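Local coordinates for glycoside Hydrolase (Bacteroides uniformis, PDB 5T9X), which probably hydrolyses the β-linkages of agarose as a family 16 glycoside hydrolase, within the pathway that lets a human gut bacterium use this algal polysaccharide, at residues E49-K54 and D75-A80; Y163-A168 and V331-I336; S177-L182 and D191-Y196; H252-Y257 and Y266-K271. All coordinates share one frame; numbering follows the deposited sequence.

Interaction 1 of 4, residues E49-K54 and D75-A80. With NA (sodium ion), chain D.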
# COMPACT_ATOMS: atom_id res chain seq x y z
N GLU A 49 18.94 -8.27 -15.81
CA GLU A 49 18.01 -9.40 -16.04
C GLU A 49 16.53 -9.00 -16.01
O GLU A 49 15.73 -9.61 -16.73
CB GLU A 49 18.25 -10.52 -15.03
CG GLU A 49 19.69 -11.05 -15.07
CD GLU A 49 19.89 -12.34 -14.28
OE1 GLU A 49 18.90 -12.93 -13.77
OE2 GLU A 49 21.05 -12.78 -14.20
N TYR A 50 16.16 -8.01 -15.20
CA TYR A 50 14.76 -7.59 -15.08
C TYR A 50 14.56 -6.12 -15.43
O TYR A 50 15.51 -5.34 -15.38
CB TYR A 50 14.28 -7.89 -13.65
CG TYR A 50 14.49 -9.33 -13.19
CD1 TYR A 50 13.52 -10.31 -13.43
CD2 TYR A 50 15.66 -9.72 -12.51
CE1 TYR A 50 13.69 -11.62 -13.02
CE2 TYR A 50 15.84 -11.04 -12.11
CZ TYR A 50 14.84 -11.99 -12.37
OH TYR A 50 14.97 -13.31 -11.97
N GLU A 51 13.33 -5.76 -15.81
CA GLU A 51 12.85 -4.36 -15.96
C GLU A 51 13.54 -3.42 -14.99
O GLU A 51 14.06 -2.36 -15.37
CB GLU A 51 11.34 -4.28 -15.62
CG GLU A 51 10.37 -4.60 -16.74
CD GLU A 51 8.91 -4.35 -16.36
OE1 GLU A 51 8.56 -4.34 -15.15
OE2 GLU A 51 8.04 -4.19 -17.26
N TRP A 52 13.51 -3.83 -13.72
CA TRP A 52 13.97 -3.00 -12.60
C TRP A 52 15.47 -2.83 -12.37
O TRP A 52 15.87 -2.02 -11.52
CB TRP A 52 13.33 -3.48 -11.29
CG TRP A 52 13.62 -4.88 -10.90
CD1 TRP A 52 14.81 -5.42 -10.59
CD2 TRP A 52 12.65 -5.90 -10.72
NE1 TRP A 52 14.64 -6.74 -10.24
CE2 TRP A 52 13.32 -7.05 -10.32
CE3 TRP A 52 11.27 -5.95 -10.87
CZ2 TRP A 52 12.67 -8.24 -10.07
CZ3 TRP A 52 10.62 -7.14 -10.63
CH2 TRP A 52 11.33 -8.27 -10.23
N ASP A 53 16.30 -3.58 -13.09
CA ASP A 53 17.73 -3.52 -12.87
C ASP A 53 18.34 -2.19 -13.31
O ASP A 53 19.42 -1.85 -12.86
CB ASP A 53 18.43 -4.73 -13.51
CG ASP A 53 18.28 -6.02 -12.69
OD1 ASP A 53 18.14 -5.94 -11.44
OD2 ASP A 53 18.33 -7.12 -13.30
N LYS A 54 17.66 -1.41 -14.13
CA LYS A 54 18.09 -0.03 -14.29
C LYS A 54 18.17 0.79 -13.00
O LYS A 54 18.80 1.85 -13.00
CB LYS A 54 17.25 0.73 -15.31
CG LYS A 54 15.77 0.87 -15.03
CD LYS A 54 15.18 2.01 -15.87
CE LYS A 54 13.84 1.65 -16.49
NZ LYS A 54 13.43 2.67 -17.51
N ASP A 75 7.37 -8.79 -11.81
CA ASP A 75 7.36 -7.73 -12.82
C ASP A 75 6.02 -7.60 -13.58
O ASP A 75 5.84 -6.68 -14.41
CB ASP A 75 8.55 -7.88 -13.78
CG ASP A 75 8.48 -9.12 -14.68
OD1 ASP A 75 7.40 -9.73 -14.87
OD2 ASP A 75 9.54 -9.47 -15.23
N PHE A 76 5.09 -8.51 -13.32
CA PHE A 76 3.75 -8.47 -13.88
C PHE A 76 3.68 -8.41 -15.41
O PHE A 76 2.73 -7.87 -15.94
CB PHE A 76 2.98 -7.29 -13.28
CG PHE A 76 2.77 -7.39 -11.80
CD1 PHE A 76 1.96 -8.40 -11.26
CD2 PHE A 76 3.28 -6.43 -10.94
CE1 PHE A 76 1.73 -8.47 -9.89
CE2 PHE A 76 3.05 -6.51 -9.58
CZ PHE A 76 2.29 -7.53 -9.05
N ASN A 77 4.66 -8.99 -16.12
CA ASN A 77 4.67 -8.97 -17.59
C ASN A 77 4.08 -10.28 -18.12
O ASN A 77 4.78 -11.18 -18.61
CB ASN A 77 6.09 -8.67 -18.15
CG ASN A 77 6.62 -7.26 -17.76
OD1 ASN A 77 5.86 -6.34 -17.38
ND2 ASN A 77 7.93 -7.08 -17.86
N TYR A 78 2.76 -10.39 -17.95
CA TYR A 78 1.94 -11.51 -18.39
C TYR A 78 0.49 -11.03 -18.40
O TYR A 78 0.21 -9.86 -18.11
CB TYR A 78 2.13 -12.73 -17.48
CG TYR A 78 1.90 -12.49 -15.98
CD1 TYR A 78 0.60 -12.47 -15.42
CD2 TYR A 78 2.99 -12.32 -15.13
CE1 TYR A 78 0.41 -12.25 -14.05
CE2 TYR A 78 2.81 -12.09 -13.77
CZ TYR A 78 1.53 -12.06 -13.22
OH TYR A 78 1.39 -11.85 -11.86
N THR A 79 -0.44 -11.92 -18.75
CA THR A 79 -1.86 -11.58 -18.80
C THR A 79 -2.60 -12.37 -17.76
O THR A 79 -2.35 -13.57 -17.60
CB THR A 79 -2.45 -11.86 -20.20
OG1 THR A 79 -2.06 -10.79 -21.04
CG2 THR A 79 -4.00 -11.89 -20.19
N ALA A 80 -3.50 -11.69 -17.04
CA ALA A 80 -4.40 -12.37 -16.11
C ALA A 80 -5.68 -11.58 -15.88
O ALA A 80 -5.69 -10.37 -16.00
CB ALA A 80 -3.70 -12.63 -14.78
NA NA D . 5.92 -4.56 -15.43
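Glu51, Asp75 and Asn77 meet around a sodium ion, forming a metal site between two loops that flank strand 65-69 of a GH16-type β-sandwich. Glu51 clasps the ion with both carboxylate oxygens, OE1 at 2.7 Å and OE2 at 2.8 Å from the sodium. From the other loop come the backbone carbonyl of Asp75, with its O 2.4 Å from the sodium, and the amide oxygen OD1 of Asn77, 2.6 Å from it. Gly118 and Asp332 complete the shell, so that distant parts of the chain converge on one cation.

Glu51 and Asn77 approach from opposite directions with their flat ends steeply turned, 75° between carboxylate and amide. ND2 of Asn77 also reaches OE2 of Glu51 in a weak 3.0 Å hydrogen bond, while OD1 of the same amide faces the metal; the two contacts together probably limit rotation of the amide. Behind this shell, an Asx turn shapes the 75-77 backbone. The CG of Asp75 lies between its own N and carbonyl carbon (chi1 67°), a setting that brings OD1 of Asp75 to 3.1 Å from the backbone N of Asn77. Trp52 backs the turn edge-on, near its ring plane, and is itself overlaid toward the rim by CB of Tyr50. Its nearest ring atom, CZ3 of Trp52, lies 3.8 Å from N of Asp75.

Interaction 2 of 4, residues Y163-A168 and V331-I336. With NA (sodium ion), chain D.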
# COMPACT_ATOMS: atom_id res chain seq x y z
N TYR A 163 13.98 -5.68 1.93
CA TYR A 163 13.72 -4.43 1.22
C TYR A 163 12.61 -4.72 0.26
O TYR A 163 12.73 -5.64 -0.52
CB TYR A 163 14.95 -3.95 0.48
CG TYR A 163 14.70 -2.66 -0.25
CD1 TYR A 163 14.44 -1.49 0.45
CD2 TYR A 163 14.70 -2.60 -1.64
CE1 TYR A 163 14.19 -0.29 -0.21
CE2 TYR A 163 14.45 -1.40 -2.30
CZ TYR A 163 14.19 -0.26 -1.57
OH TYR A 163 13.95 0.93 -2.21
N VAL A 164 11.51 -3.98 0.37
CA VAL A 164 10.33 -4.18 -0.52
C VAL A 164 10.09 -2.87 -1.22
O VAL A 164 9.98 -1.83 -0.55
CB VAL A 164 9.08 -4.58 0.26
CG1 VAL A 164 7.89 -4.81 -0.68
CG2 VAL A 164 9.33 -5.80 1.15
N GLU A 165 10.03 -2.88 -2.56
CA GLU A 165 9.93 -1.65 -3.36
C GLU A 165 8.88 -1.86 -4.42
O GLU A 165 8.95 -2.85 -5.11
CB GLU A 165 11.27 -1.28 -4.01
CG GLU A 165 11.41 0.17 -4.49
CD GLU A 165 12.79 0.49 -5.12
OE1 GLU A 165 13.05 -0.07 -6.21
OE2 GLU A 165 13.60 1.30 -4.59
N ALA A 166 7.91 -0.95 -4.53
CA ALA A 166 6.99 -0.96 -5.66
C ALA A 166 7.28 0.21 -6.59
O ALA A 166 7.80 1.22 -6.17
CB ALA A 166 5.55 -0.93 -5.20
N TYR A 167 6.99 -0.01 -7.87
CA TYR A 167 7.02 1.01 -8.91
C TYR A 167 5.57 1.14 -9.36
O TYR A 167 4.98 0.20 -9.94
CB TYR A 167 7.91 0.55 -10.07
CG TYR A 167 8.31 1.61 -11.08
CD1 TYR A 167 8.82 2.82 -10.65
CD2 TYR A 167 8.26 1.36 -12.45
CE1 TYR A 167 9.23 3.78 -11.54
CE2 TYR A 167 8.67 2.33 -13.37
CZ TYR A 167 9.17 3.54 -12.90
OH TYR A 167 9.59 4.56 -13.73
N ALA A 168 4.98 2.29 -9.04
CA ALA A 168 3.54 2.43 -9.07
C ALA A 168 3.10 3.81 -9.47
O ALA A 168 3.79 4.82 -9.21
CB ALA A 168 3.01 2.12 -7.70
N VAL A 331 0.50 -0.98 -10.83
CA VAL A 331 1.79 -1.34 -10.30
C VAL A 331 2.51 -2.12 -11.37
O VAL A 331 2.07 -3.20 -11.77
CB VAL A 331 1.68 -2.16 -9.02
CG1 VAL A 331 3.05 -2.68 -8.60
CG2 VAL A 331 1.07 -1.31 -7.91
N ASP A 332 3.62 -1.55 -11.80
CA ASP A 332 4.42 -2.05 -12.92
C ASP A 332 5.24 -3.20 -12.42
O ASP A 332 5.40 -4.20 -13.11
CB ASP A 332 5.32 -0.91 -13.42
CG ASP A 332 6.13 -1.26 -14.66
OD1 ASP A 332 6.02 -2.38 -15.25
OD2 ASP A 332 6.94 -0.38 -15.03
N TRP A 333 5.79 -3.05 -11.24
CA TRP A 333 6.47 -4.14 -10.58
C TRP A 333 6.60 -3.93 -9.08
O TRP A 333 6.47 -2.80 -8.54
CB TRP A 333 7.87 -4.37 -11.17
CG TRP A 333 8.79 -3.19 -11.37
CD1 TRP A 333 9.08 -2.62 -12.54
CD2 TRP A 333 9.60 -2.52 -10.38
NE1 TRP A 333 10.00 -1.61 -12.38
CE2 TRP A 333 10.33 -1.54 -11.06
CE3 TRP A 333 9.76 -2.65 -9.00
CZ2 TRP A 333 11.21 -0.68 -10.41
CZ3 TRP A 333 10.64 -1.80 -8.35
CH2 TRP A 333 11.35 -0.83 -9.06
N ILE A 334 6.91 -5.05 -8.42
CA ILE A 334 7.22 -5.06 -7.01
C ILE A 334 8.35 -6.05 -6.78
O ILE A 334 8.26 -7.21 -7.19
CB ILE A 334 5.97 -5.36 -6.15
CG1 ILE A 334 6.30 -5.22 -4.68
CG2 ILE A 334 5.39 -6.75 -6.42
CD1 ILE A 334 5.04 -5.25 -3.82
N ARG A 335 9.42 -5.58 -6.14
CA ARG A 335 10.63 -6.37 -5.94
C ARG A 335 11.02 -6.41 -4.49
O ARG A 335 10.78 -5.46 -3.77
CB ARG A 335 11.76 -5.81 -6.81
CG ARG A 335 12.31 -4.47 -6.40
CD ARG A 335 13.36 -4.04 -7.39
NE ARG A 335 13.89 -2.71 -7.09
CZ ARG A 335 15.05 -2.23 -7.53
NH1 ARG A 335 15.89 -2.98 -8.25
NH2 ARG A 335 15.41 -0.97 -7.24
N ILE A 336 11.66 -7.51 -4.08
CA ILE A 336 11.92 -7.86 -2.69
C ILE A 336 13.31 -8.47 -2.61
O ILE A 336 13.60 -9.41 -3.34
CB ILE A 336 10.91 -8.92 -2.22
CG1 ILE A 336 9.48 -8.47 -2.50
CG2 ILE A 336 11.05 -9.21 -0.74
CD1 ILE A 336 8.45 -9.47 -2.05
NA NA D . 5.92 -4.56 -15.43
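Glu165 and Arg335 form one of the hydrogen-bonded pairs between strands 163-168 and 331-336, which run antiparallel, their axes approaching to 4.8 Å; a classic β bulge sets Asp332 and Trp333 together opposite Tyr167 and shifts the register by one, pairing Ala168 with Val331. At the bulge N of Asp332 donates to O of Tyr167, and N of Tyr167 to O of Trp333.

Glu165, Tyr167, Trp333 and Arg335 share one face of the sheet. Glu165 and Arg335 lie side by side, and the guanidinium presents its edge: NE of Arg335 at 2.9 Å and NH2 of Arg335 at 2.7 Å both bond OE1 of Glu165, coming from the same side of a carboxylate plane tilted 32° from their own. This buried salt bridge borders the Trp333 indole, whose CH2 meets OE1 of Glu165 edge-on at 3.4 Å. Trp333 holds its CG between N and the carbonyl carbon (chi1 48°), a turn that carries the indole beneath Tyr167, so that CB of Tyr167 sits 3.4 Å from the centroid of the Trp333 six-membered ring in a CH-π contact. A leucine in place of Trp333 would probably leave Tyr167 without this flat support and open a gap beside the salt bridge. Trp52 meets the same indole edge-to-face. The other face, with Val164, Ala166, Ala168, Val331, Ile334 and Ile336, is apolar.

Asp332, displaced by the bulge, turns to the sodium ion, bound by its OD1 at 2.2 Å and also by its carbonyl O. The arrangement is that of a sandwich sheet whose bulged strand supplies ligands to a surface metal site.

Interaction 3 of 4, residues S177-L182 and D191-Y196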
# COMPACT_ATOMS: atom_id res chain seq x y z
N SER A 177 -4.78 4.63 -2.87
CA SER A 177 -3.94 3.63 -3.56
C SER A 177 -2.90 3.14 -2.55
O SER A 177 -2.20 3.97 -1.94
CB SER A 177 -3.24 4.27 -4.75
OG SER A 177 -4.15 4.87 -5.66
N ASP A 178 -2.83 1.82 -2.33
CA ASP A 178 -2.08 1.25 -1.19
C ASP A 178 -1.20 0.07 -1.55
O ASP A 178 -1.66 -0.90 -2.20
CB ASP A 178 -3.02 0.72 -0.10
CG ASP A 178 -3.94 1.79 0.50
OD1 ASP A 178 -3.46 2.84 1.01
OD2 ASP A 178 -5.17 1.56 0.47
N VAL A 179 0.03 0.12 -1.04
CA VAL A 179 0.95 -1.02 -1.01
C VAL A 179 1.44 -1.16 0.42
O VAL A 179 2.01 -0.22 0.95
CB VAL A 179 2.16 -0.82 -1.96
CG1 VAL A 179 3.10 -2.02 -1.92
CG2 VAL A 179 1.66 -0.62 -3.37
N TRP A 180 1.22 -2.32 1.05
CA TRP A 180 1.46 -2.46 2.50
C TRP A 180 1.62 -3.88 2.99
O TRP A 180 1.41 -4.83 2.26
CB TRP A 180 0.38 -1.72 3.31
CG TRP A 180 -1.03 -2.15 3.04
CD1 TRP A 180 -1.70 -2.05 1.86
CD2 TRP A 180 -1.96 -2.68 3.99
NE1 TRP A 180 -3.00 -2.53 2.00
CE2 TRP A 180 -3.19 -2.90 3.31
CE3 TRP A 180 -1.87 -3.00 5.34
CZ2 TRP A 180 -4.34 -3.43 3.94
CZ3 TRP A 180 -3.02 -3.53 5.99
CH2 TRP A 180 -4.24 -3.74 5.28
N MET A 181 2.03 -4.02 4.23
CA MET A 181 2.37 -5.31 4.78
C MET A 181 1.66 -5.44 6.10
O MET A 181 1.58 -4.50 6.85
CB MET A 181 3.88 -5.42 4.95
CG MET A 181 4.62 -5.14 3.66
SD MET A 181 6.32 -5.69 3.66
CE MET A 181 7.11 -4.46 4.68
N LEU A 182 1.11 -6.62 6.35
CA LEU A 182 0.35 -6.89 7.53
C LEU A 182 0.58 -8.35 7.99
O LEU A 182 0.53 -9.27 7.18
CB LEU A 182 -1.13 -6.64 7.22
CG LEU A 182 -2.17 -6.93 8.31
CD1 LEU A 182 -1.99 -5.97 9.49
CD2 LEU A 182 -3.57 -6.81 7.70
N ASP A 191 3.37 0.28 6.24
CA ASP A 191 2.77 0.88 5.04
C ASP A 191 3.84 1.46 4.18
O ASP A 191 4.55 2.34 4.61
CB ASP A 191 1.79 1.99 5.40
CG ASP A 191 0.72 1.51 6.31
OD1 ASP A 191 0.07 0.48 6.02
OD2 ASP A 191 0.55 2.15 7.36
N ILE A 192 3.92 0.96 2.95
CA ILE A 192 4.89 1.44 1.99
C ILE A 192 4.35 2.65 1.22
O ILE A 192 4.96 3.72 1.19
CB ILE A 192 5.35 0.28 1.08
CG1 ILE A 192 5.94 -0.82 1.96
CG2 ILE A 192 6.40 0.77 0.10
CD1 ILE A 192 6.28 -2.11 1.25
N ILE A 193 3.20 2.48 0.61
CA ILE A 193 2.49 3.54 -0.05
C ILE A 193 1.08 3.58 0.51
O ILE A 193 0.35 2.59 0.46
CB ILE A 193 2.37 3.30 -1.57
CG1 ILE A 193 3.76 3.19 -2.22
CG2 ILE A 193 1.61 4.45 -2.22
CD1 ILE A 193 3.78 2.96 -3.72
N GLU A 194 0.71 4.74 1.03
CA GLU A 194 -0.71 5.10 1.18
C GLU A 194 -0.85 6.52 0.63
O GLU A 194 -0.15 7.42 1.07
CB GLU A 194 -1.16 4.96 2.64
CG GLU A 194 -2.59 5.39 2.91
CD GLU A 194 -3.04 5.08 4.33
OE1 GLU A 194 -2.32 5.46 5.29
OE2 GLU A 194 -4.13 4.49 4.49
N ALA A 195 -1.67 6.69 -0.40
CA ALA A 195 -1.74 7.95 -1.12
C ALA A 195 -3.12 8.19 -1.72
O ALA A 195 -3.85 7.25 -2.05
CB ALA A 195 -0.67 8.03 -2.20
N TYR A 196 -3.46 9.47 -1.82
CA TYR A 196 -4.70 9.94 -2.45
C TYR A 196 -4.27 10.84 -3.59
O TYR A 196 -3.60 11.86 -3.36
CB TYR A 196 -5.56 10.70 -1.42
CG TYR A 196 -5.64 9.94 -0.13
CD1 TYR A 196 -6.58 8.93 0.03
CD2 TYR A 196 -4.75 10.17 0.89
CE1 TYR A 196 -6.66 8.19 1.20
CE2 TYR A 196 -4.81 9.43 2.07
CZ TYR A 196 -5.78 8.44 2.22
OH TYR A 196 -5.86 7.68 3.37
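Asp178 places its CG opposite the carbonyl carbon (chi1 -60°) and Glu194 extends its chain with CG opposite the backbone N (chi1 177°), which brings the two acids side by side on one face of a β hairpin. Strand 177-182 pairs here antiparallel with the segment around 193-195; the sequence leading into it, from Glu189 to Glu194, fits the EXDXXE signature of GH16 enzymes, so this face probably lines the active-site cleft. The acids touch through the aliphatic part of the glutamate: OD1 of Asp178 is 3.3 Å from CG of Glu194, with the carboxylate planes 66° apart. The carboxylate of Glu194 is held farther out by His216 and Gln306, and an imidazole, probably from the crystallisation liquor, lies about 3 Å from its side chain.

Next along this face, Asp191 runs alongside Trp180, its OD1 3.5 Å from CB of Trp180. A classic β bulge explains how Asp191 and Glu194 can share a face: Ile192 and Ile193 both stand opposite Val179. O of Val179 accepts two hydrogen bonds, both in its carbonyl plane, from N of Ile192 and N of Ile193, each at 3.0 Å. The isoleucine side chains lie on the opposite face and pack in the sandwich interior against Val254 and Val256. There CG of Met181 meets CD1 of Ile192, and CB of Val179 faces CB of Ile193 at 4.1 Å.

Interaction 4 of 4, residues H252-Y257 and Y266-K271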
# COMPACT_ATOMS: atom_id res chain seq x y z
N HIS A 252 6.45 5.95 -9.79
CA HIS A 252 7.51 6.25 -8.81
C HIS A 252 7.85 4.99 -8.04
O HIS A 252 6.98 4.14 -7.82
CB HIS A 252 7.08 7.36 -7.84
CG HIS A 252 6.98 8.69 -8.48
ND1 HIS A 252 8.05 9.55 -8.58
CD2 HIS A 252 5.93 9.32 -9.07
CE1 HIS A 252 7.67 10.66 -9.19
NE2 HIS A 252 6.39 10.54 -9.50
N ARG A 253 9.12 4.86 -7.68
CA ARG A 253 9.57 3.86 -6.76
C ARG A 253 9.34 4.34 -5.32
O ARG A 253 9.80 5.41 -4.95
CB ARG A 253 11.05 3.59 -6.93
CG ARG A 253 11.47 2.81 -8.18
CD ARG A 253 12.99 2.83 -8.23
NE ARG A 253 13.45 4.14 -8.65
CZ ARG A 253 14.63 4.69 -8.40
NH1 ARG A 253 15.55 4.10 -7.67
NH2 ARG A 253 14.88 5.90 -8.90
N VAL A 254 8.64 3.55 -4.53
CA VAL A 254 8.60 3.71 -3.08
C VAL A 254 8.90 2.36 -2.44
O VAL A 254 8.24 1.37 -2.75
CB VAL A 254 7.22 4.15 -2.58
CG1 VAL A 254 7.32 4.56 -1.10
CG2 VAL A 254 6.68 5.26 -3.46
N GLY A 255 9.88 2.33 -1.55
CA GLY A 255 10.21 1.11 -0.81
C GLY A 255 10.54 1.35 0.65
O GLY A 255 10.73 2.49 1.09
N VAL A 256 10.61 0.24 1.39
CA VAL A 256 11.01 0.27 2.78
C VAL A 256 12.07 -0.80 3.02
O VAL A 256 11.97 -1.92 2.53
CB VAL A 256 9.81 0.15 3.77
CG1 VAL A 256 9.12 -1.20 3.68
CG2 VAL A 256 10.26 0.39 5.18
N TYR A 257 13.09 -0.40 3.77
CA TYR A 257 14.01 -1.32 4.36
C TYR A 257 13.55 -1.57 5.79
O TYR A 257 13.69 -0.71 6.67
CB TYR A 257 15.43 -0.76 4.31
CG TYR A 257 16.54 -1.69 4.78
CD1 TYR A 257 16.36 -3.06 4.87
CD2 TYR A 257 17.79 -1.19 5.06
CE1 TYR A 257 17.38 -3.89 5.29
CE2 TYR A 257 18.82 -2.02 5.48
CZ TYR A 257 18.61 -3.37 5.58
OH TYR A 257 19.60 -4.23 5.99
N TYR A 266 12.52 4.51 4.74
CA TYR A 266 11.69 4.63 3.54
C TYR A 266 12.47 5.32 2.42
O TYR A 266 13.19 6.33 2.66
CB TYR A 266 10.36 5.39 3.82
CG TYR A 266 9.44 4.71 4.82
CD1 TYR A 266 8.40 3.90 4.39
CD2 TYR A 266 9.61 4.89 6.20
CE1 TYR A 266 7.52 3.32 5.32
CE2 TYR A 266 8.76 4.29 7.13
CZ TYR A 266 7.72 3.51 6.69
OH TYR A 266 6.88 2.91 7.62
N TYR A 267 12.31 4.79 1.20
CA TYR A 267 13.02 5.28 0.02
C TYR A 267 12.04 5.68 -1.07
O TYR A 267 11.20 4.90 -1.46
CB TYR A 267 14.01 4.23 -0.49
CG TYR A 267 15.15 3.98 0.46
CD1 TYR A 267 16.37 4.62 0.29
CD2 TYR A 267 15.01 3.10 1.54
CE1 TYR A 267 17.44 4.39 1.17
CE2 TYR A 267 16.05 2.86 2.43
CZ TYR A 267 17.27 3.53 2.24
OH TYR A 267 18.32 3.33 3.11
N VAL A 268 12.15 6.90 -1.56
CA VAL A 268 11.31 7.38 -2.66
C VAL A 268 12.25 7.74 -3.80
O VAL A 268 13.19 8.54 -3.63
CB VAL A 268 10.45 8.58 -2.25
CG1 VAL A 268 9.69 9.14 -3.44
CG2 VAL A 268 9.48 8.15 -1.16
N ASP A 269 12.01 7.09 -4.94
CA ASP A 269 12.87 7.19 -6.12
C ASP A 269 14.35 7.08 -5.74
O ASP A 269 15.15 7.89 -6.15
CB ASP A 269 12.55 8.46 -6.91
CG ASP A 269 11.11 8.46 -7.51
OD1 ASP A 269 10.59 7.40 -7.99
OD2 ASP A 269 10.49 9.56 -7.53
N GLY A 270 14.70 6.06 -4.95
CA GLY A 270 16.08 5.76 -4.59
C GLY A 270 16.73 6.63 -3.51
O GLY A 270 17.88 6.41 -3.16
N LYS A 271 15.99 7.59 -2.96
CA LYS A 271 16.52 8.51 -1.98
C LYS A 271 15.89 8.15 -0.63
O LYS A 271 14.69 7.90 -0.53
CB LYS A 271 16.20 9.94 -2.37
CG LYS A 271 17.09 10.97 -1.68
CD LYS A 271 16.34 12.23 -1.19
CE LYS A 271 17.23 13.11 -0.31
NZ LYS A 271 16.43 13.92 0.67
O HOH W 1 11.92 6.27 -9.87
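A β hairpin joins strands 252-257 and 266-268, and its open end is closed by Asp269, the second residue of the type I' turn from Val268 to Lys271. The Asp269 carboxylate is shared. Its OD2 receives ND1 of His252 at 2.7 Å, on the syn lone pair and within the imidazole plane, while OD1 of Asp269 takes the backbone N of Arg253 at 3.0 Å. A water donates to OD1 of Asp269 at 2.6 Å and accepts from NE of Arg253 at 2.9 Å, bridging the two side chains. Bent at chi3 (-75°), Arg253 folds back to lay one guanidinium face over the turn, its CZ 3.6 Å from C of Asp269. An alanine instead of Asp269 would probably leave ND1 of His252 and the backbone N of Arg253 without their acceptors and set the imidazole freer to turn.

Toward the middle of the hairpin Gly255 and Tyr267 exchange paired backbone bonds. On the interior face CG2 of Val256 sits over the Tyr266 ring, 4.1 Å from its centroid, and CG1 of Val254 lies 4.2 Å from CG2 of Val268. With strand 271-277 following directly, this is an antiparallel β meander in one sheet of the sandwich.

Overall arrangement
From the N terminus, interaction 1 comes first, closing a short loop around strand 65-69. Interaction 2 opens later, at 163-168, and is closed only by 331-336 near the C terminus; the long excursion between 163-168 and 331-336 contains both hairpins, interaction 3 and then interaction 4, which follow one another without crossing. Interactions 1 and 2 meet at the sodium ion, tying the N-terminal loops to the C-terminal strand. Interactions 2 and 4 belong to the same sheet, because strand 162-169 pairs with 252-260 as well as with 329-341. Interaction 3 lies in the opposing sheet, and its isoleucines pack against residues of interactions 2 and 4, joining the two layers of the sandwich.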